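Local atomic coordinates of alkaline phosphatase (Antarctic bacterium, PDB entry 2W5V), a protein that probably hydrolyses phosphate monoesters as an alkaline phosphatase, using a cluster of zinc and magnesium ions and a serine that becomes phosphorylated. Residues Gly59-Asn62 with Tyr63-Phe66; Met220-Met223 with Glu224-Arg227. The protein carries 1 engineered substitution. All blocks are in the same frame, centred on the assembly; numbering follows the deposited sequence.

Contact 1: residues Gly59-Asn62 with Tyr63-Phe66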
loop_
_atom_site.group_PDB
_atom_site.type_symbol
_atom_site.label_atom_id
_atom_site.label_comp_id
_atom_site.label_asym_id
_atom_site.label_seq_id
_atom_site.Cartn_x
_atom_site.Cartn_y
_atom_site.Cartn_z
ATOM N N GLY B 59 19.960 7.256 3.873
ATOM C CA GLY B 59 19.179 8.457 3.640
ATOM C C GLY B 59 17.712 8.182 3.368
ATOM O O GLY B 59 17.285 7.031 3.287
ATOM N N THR B 60 16.939 9.251 3.216
ATOM C CA THR B 60 15.496 9.148 3.029
ATOM C C THR B 60 15.151 8.756 1.593
ATOM O O THR B 60 15.780 9.238 0.654
ATOM C CB THR B 60 14.822 10.486 3.359
ATOM O OG1 THR B 60 15.265 10.930 4.647
ATOM C CG2 THR B 60 13.315 10.341 3.372
ATOM N N PRO B 61 14.161 7.865 1.419
ATOM C CA PRO B 61 13.749 7.480 0.064
ATOM C C PRO B 61 13.057 8.623 -0.660
ATOM O O PRO B 61 12.347 9.412 -0.041
ATOM C CB PRO B 61 12.733 6.360 0.309
ATOM C CG PRO B 61 12.977 5.889 1.690
ATOM C CD PRO B 61 13.489 7.058 2.451
ATOM N N ASN B 62 13.241 8.692 -1.972
ATOM C CA ASN B 62 12.565 9.704 -2.770
ATOM C C ASN B 62 11.054 9.476 -2.796
ATOM O O ASN B 62 10.280 10.398 -3.052
ATOM C CB ASN B 62 13.178 9.764 -4.171
ATOM C CG ASN B 62 14.577 10.345 -4.149
ATOM O OD1 ASN B 62 14.766 11.488 -3.736
ATOM N ND2 ASN B 62 15.564 9.564 -4.577
ATOM N N TYR B 63 10.631 8.254 -2.494
ATOM C CA TYR B 63 9.207 8.004 -2.285
ATOM C C TYR B 63 8.555 9.057 -1.375
ATOM O O TYR B 63 7.398 9.419 -1.578
ATOM C CB TYR B 63 8.967 6.606 -1.696
ATOM C CG TYR B 63 9.062 5.478 -2.695
ATOM C CD1 TYR B 63 10.159 4.627 -2.707
ATOM C CD2 TYR B 63 8.059 5.266 -3.628
ATOM C CE1 TYR B 63 10.256 3.590 -3.633
ATOM C CE2 TYR B 63 8.140 4.234 -4.560
ATOM C CZ TYR B 63 9.240 3.397 -4.557
ATOM O OH TYR B 63 9.323 2.364 -5.474
ATOM N N THR B 64 9.280 9.538 -0.364
ATOM C CA THR B 64 8.671 10.434 0.623
ATOM C C THR B 64 8.293 11.809 0.061
ATOM O O THR B 64 7.597 12.579 0.716
ATOM C CB THR B 64 9.559 10.643 1.865
ATOM O OG1 THR B 64 10.794 11.246 1.465
ATOM C CG2 THR B 64 9.828 9.319 2.559
ATOM N N GLN B 65 8.766 12.118 -1.138
ATOM C CA GLN B 65 8.394 13.373 -1.789
ATOM C C GLN B 65 6.943 13.379 -2.272
ATOM O O GLN B 65 6.390 14.440 -2.549
ATOM C CB GLN B 65 9.322 13.668 -2.970
ATOM C CG GLN B 65 10.772 13.886 -2.595
ATOM C CD GLN B 65 11.621 14.333 -3.769
ATOM O OE1 GLN B 65 11.314 15.326 -4.431
ATOM N NE2 GLN B 65 12.700 13.604 -4.031
ATOM N N PHE B 66 6.326 12.204 -2.388
ATOM C CA PHE B 66 4.979 12.123 -2.954
ATOM C C PHE B 66 3.879 12.388 -1.936
ATOM O O PHE B 66 3.955 11.938 -0.797
ATOM C CB PHE B 66 4.726 10.753 -3.599
ATOM C CG PHE B 66 5.490 10.522 -4.870
ATOM C CD1 PHE B 66 6.650 9.757 -4.870
ATOM C CD2 PHE B 66 5.041 11.052 -6.072
ATOM C CE1 PHE B 66 7.348 9.540 -6.043
ATOM C CE2 PHE B 66 5.736 10.832 -7.251
ATOM C CZ PHE B 66 6.885 10.080 -7.234
#
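Thr60 meets Thr64 at the start of this turn, the two side chains crossing at about a right angle: the methyl CG2 of Thr60 lies 3.3 Å from OG1 of Thr64 and also touches its CG2. The next residue, Pro61, offers its carbonyl to two donors of Thr64. The backbone N of Thr64 reaches Pro61 O at 3.1 Å from above the carbonyl plane, whereas Thr64 OG1 donates to the same oxygen at 2.8 Å, nearly along the C=O axis. With OG1 placed between its own backbone N and carbonyl carbon (chi1 61°), the hydroxyl turns back over the chain to this acceptor. A valine in place of Thr64 would probably leave Pro61 O with the amide as its one donor of this pair and press a methyl where the hydroxyl bond was. Pro61 CB lies at the edge of the Tyr63 ring, near its plane. Asn62 then gives its carbonyl O to Gln65 N at 3.0 Å, while its side chain runs beside that of Gln65, pointing the same way. Their amide planes stand 64° apart, and the bond from Gln65 NE2 to Asn62 OD1 (3.0 Å) is weak; Gln65 OE1 is taken by Lys289. Asp278 of helix 267-291 receives the backbone amides of Asn62 and Tyr63, and Tyr63 also packs on Ile357 of the second subunit. The successive bonds to residues three places back are those of a short 3-10 turn; at its N-terminal end the two leading amides would probably favour a charged Asp278, while Pro61 O is held by both amide and hydroxyl.

Contact 2: residues Met220-Met223 with Glu224-Arg227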
loop_
_atom_site.group_PDB
_atom_site.type_symbol
_atom_site.label_atom_id
_atom_site.label_comp_id
_atom_site.label_asym_id
_atom_site.label_seq_id
_atom_site.Cartn_x
_atom_site.Cartn_y
_atom_site.Cartn_z
ATOM N N MET B 220 20.874 -6.013 -18.723
ATOM C CA MET B 220 21.972 -5.238 -18.151
ATOM C C MET B 220 22.472 -5.960 -16.909
ATOM O O MET B 220 21.761 -6.797 -16.347
ATOM C CB MET B 220 21.501 -3.840 -17.752
ATOM C CG MET B 220 20.925 -3.022 -18.898
ATOM S SD MET B 220 22.217 -2.533 -20.047
ATOM C CE MET B 220 23.222 -1.490 -18.984
ATOM N N PRO B 221 23.696 -5.638 -16.469
ATOM C CA PRO B 221 24.242 -6.236 -15.244
ATOM C C PRO B 221 23.345 -5.933 -14.046
ATOM O O PRO B 221 22.614 -4.941 -14.075
ATOM C CB PRO B 221 25.594 -5.525 -15.083
ATOM C CG PRO B 221 25.964 -5.115 -16.483
ATOM C CD PRO B 221 24.670 -4.769 -17.155
ATOM N N THR B 222 23.381 -6.770 -13.011
ATOM C CA THR B 222 22.704 -6.421 -11.763
ATOM C C THR B 222 23.464 -5.278 -11.102
ATOM O O THR B 222 24.599 -4.986 -11.481
ATOM C CB THR B 222 22.626 -7.607 -10.774
ATOM O OG1 THR B 222 23.950 -8.030 -10.402
ATOM C CG2 THR B 222 21.860 -8.771 -11.393
ATOM N N MET B 223 22.842 -4.625 -10.128
ATOM C CA MET B 223 23.534 -3.602 -9.346
ATOM C C MET B 223 24.735 -4.234 -8.645
ATOM O O MET B 223 25.817 -3.647 -8.580
ATOM C CB MET B 223 22.596 -2.989 -8.302
ATOM C CG MET B 223 21.499 -2.087 -8.867
ATOM S SD MET B 223 22.164 -0.750 -9.891
ATOM C CE MET B 223 23.080 0.208 -8.671
ATOM N N GLU B 224 24.537 -5.443 -8.129
ATOM C CA GLU B 224 25.586 -6.125 -7.375
ATOM C C GLU B 224 26.764 -6.495 -8.277
ATOM O O GLU B 224 27.861 -6.779 -7.792
ATOM C CB GLU B 224 25.031 -7.358 -6.648
ATOM C CG GLU B 224 24.118 -7.019 -5.461
ATOM C CD GLU B 224 23.563 -8.248 -4.748
ATOM O OE1 GLU B 224 23.419 -9.304 -5.388
ATOM O OE2 GLU B 224 23.264 -8.157 -3.542
ATOM N N LYS B 225 26.537 -6.487 -9.588
ATOM C CA LYS B 225 27.602 -6.764 -10.543
ATOM C C LYS B 225 28.108 -5.484 -11.196
ATOM O O LYS B 225 28.802 -5.534 -12.203
ATOM C CB LYS B 225 27.132 -7.747 -11.612
ATOM C CG LYS B 225 26.980 -9.173 -11.125
ATOM C CD LYS B 225 28.335 -9.840 -10.979
ATOM C CE LYS B 225 28.192 -11.291 -10.546
ATOM N NZ LYS B 225 29.520 -11.949 -10.357
ATOM N N GLY B 226 27.742 -4.339 -10.628
ATOM C CA GLY B 226 28.317 -3.068 -11.034
ATOM C C GLY B 226 27.619 -2.315 -12.154
ATOM O O GLY B 226 28.272 -1.634 -12.935
ATOM N N ARG B 227 26.295 -2.415 -12.240
ATOM C CA ARG B 227 25.568 -1.643 -13.247
ATOM C C ARG B 227 25.689 -0.148 -12.963
ATOM O O ARG B 227 25.646 0.671 -13.872
ATOM C CB ARG B 227 24.092 -2.047 -13.307
ATOM C CG ARG B 227 23.324 -1.391 -14.461
ATOM C CD ARG B 227 21.881 -1.863 -14.546
ATOM N NE ARG B 227 21.048 -1.400 -13.431
ATOM C CZ ARG B 227 20.365 -2.207 -12.625
ATOM N NH1 ARG B 227 20.415 -3.522 -12.805
ATOM N NH2 ARG B 227 19.629 -1.701 -11.643
#
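Met223 lays its sulfur over one face of the Arg227 guanidinium, SD standing 3.2 Å from NH2, with CG following at 3.4 Å from that nitrogen. Its chi1, with CG beside the backbone N, and the bend at chi2 (-55°) together put SD over the flat group. Arg227 leaves the backbone with CG anti to its N (chi1 -173°) and stays extended through chi2, which carries its CD to 3.8 Å from Met220 CB. A bend at chi3 (69°) then turns the guanidinium so that NH1 reaches Pro221 O at 2.9 Å, in the carbonyl plane. Glu273 and Asp276 of helix 267-291 form salt bridges with NH2, so the cation is probably balanced by both. Thr222 and Lys225 lie side by side, CG of Lys225 3.3 Å from OG1 of Thr222, and the bond from Lys225 N to that hydroxyl is weak. Thr222 O is gripped from opposite faces of its carbonyl plane, by Lys225 N and, at 3.2 Å, by Arg227 N. Gly226 N bonds to Met223 O at 2.9 Å, and Gly226 takes a positive phi that suits glycine. Nested six-to-one and five-to-two bonds around a left-handed glycine are the signature of the Schellman motif.

Contacts 1 and 2 do not touch: their centres lie 23 Å apart and their nearest atoms about 13 Å. Helix 267-291 joins them, meeting 220-227 near its start, through Ser268 to Asp276, and 59-66 further along, from Phe277 to Lys289. Both turns belong to connections of the large mixed sheet, leading into strand 68-73 and helix 230-242 respectively. The Tyr63 side chain is about 14 Å from a bound zinc ion and about 11 Å from the side chain of Asp43, a ligand shared by zinc and magnesium at the active site. The Glu224 side chain lies about 5 Å from a separate magnesium ion, held by Asn266 and Ser268, and its carboxylate hydrogen-bonds the Ser268 hydroxyl.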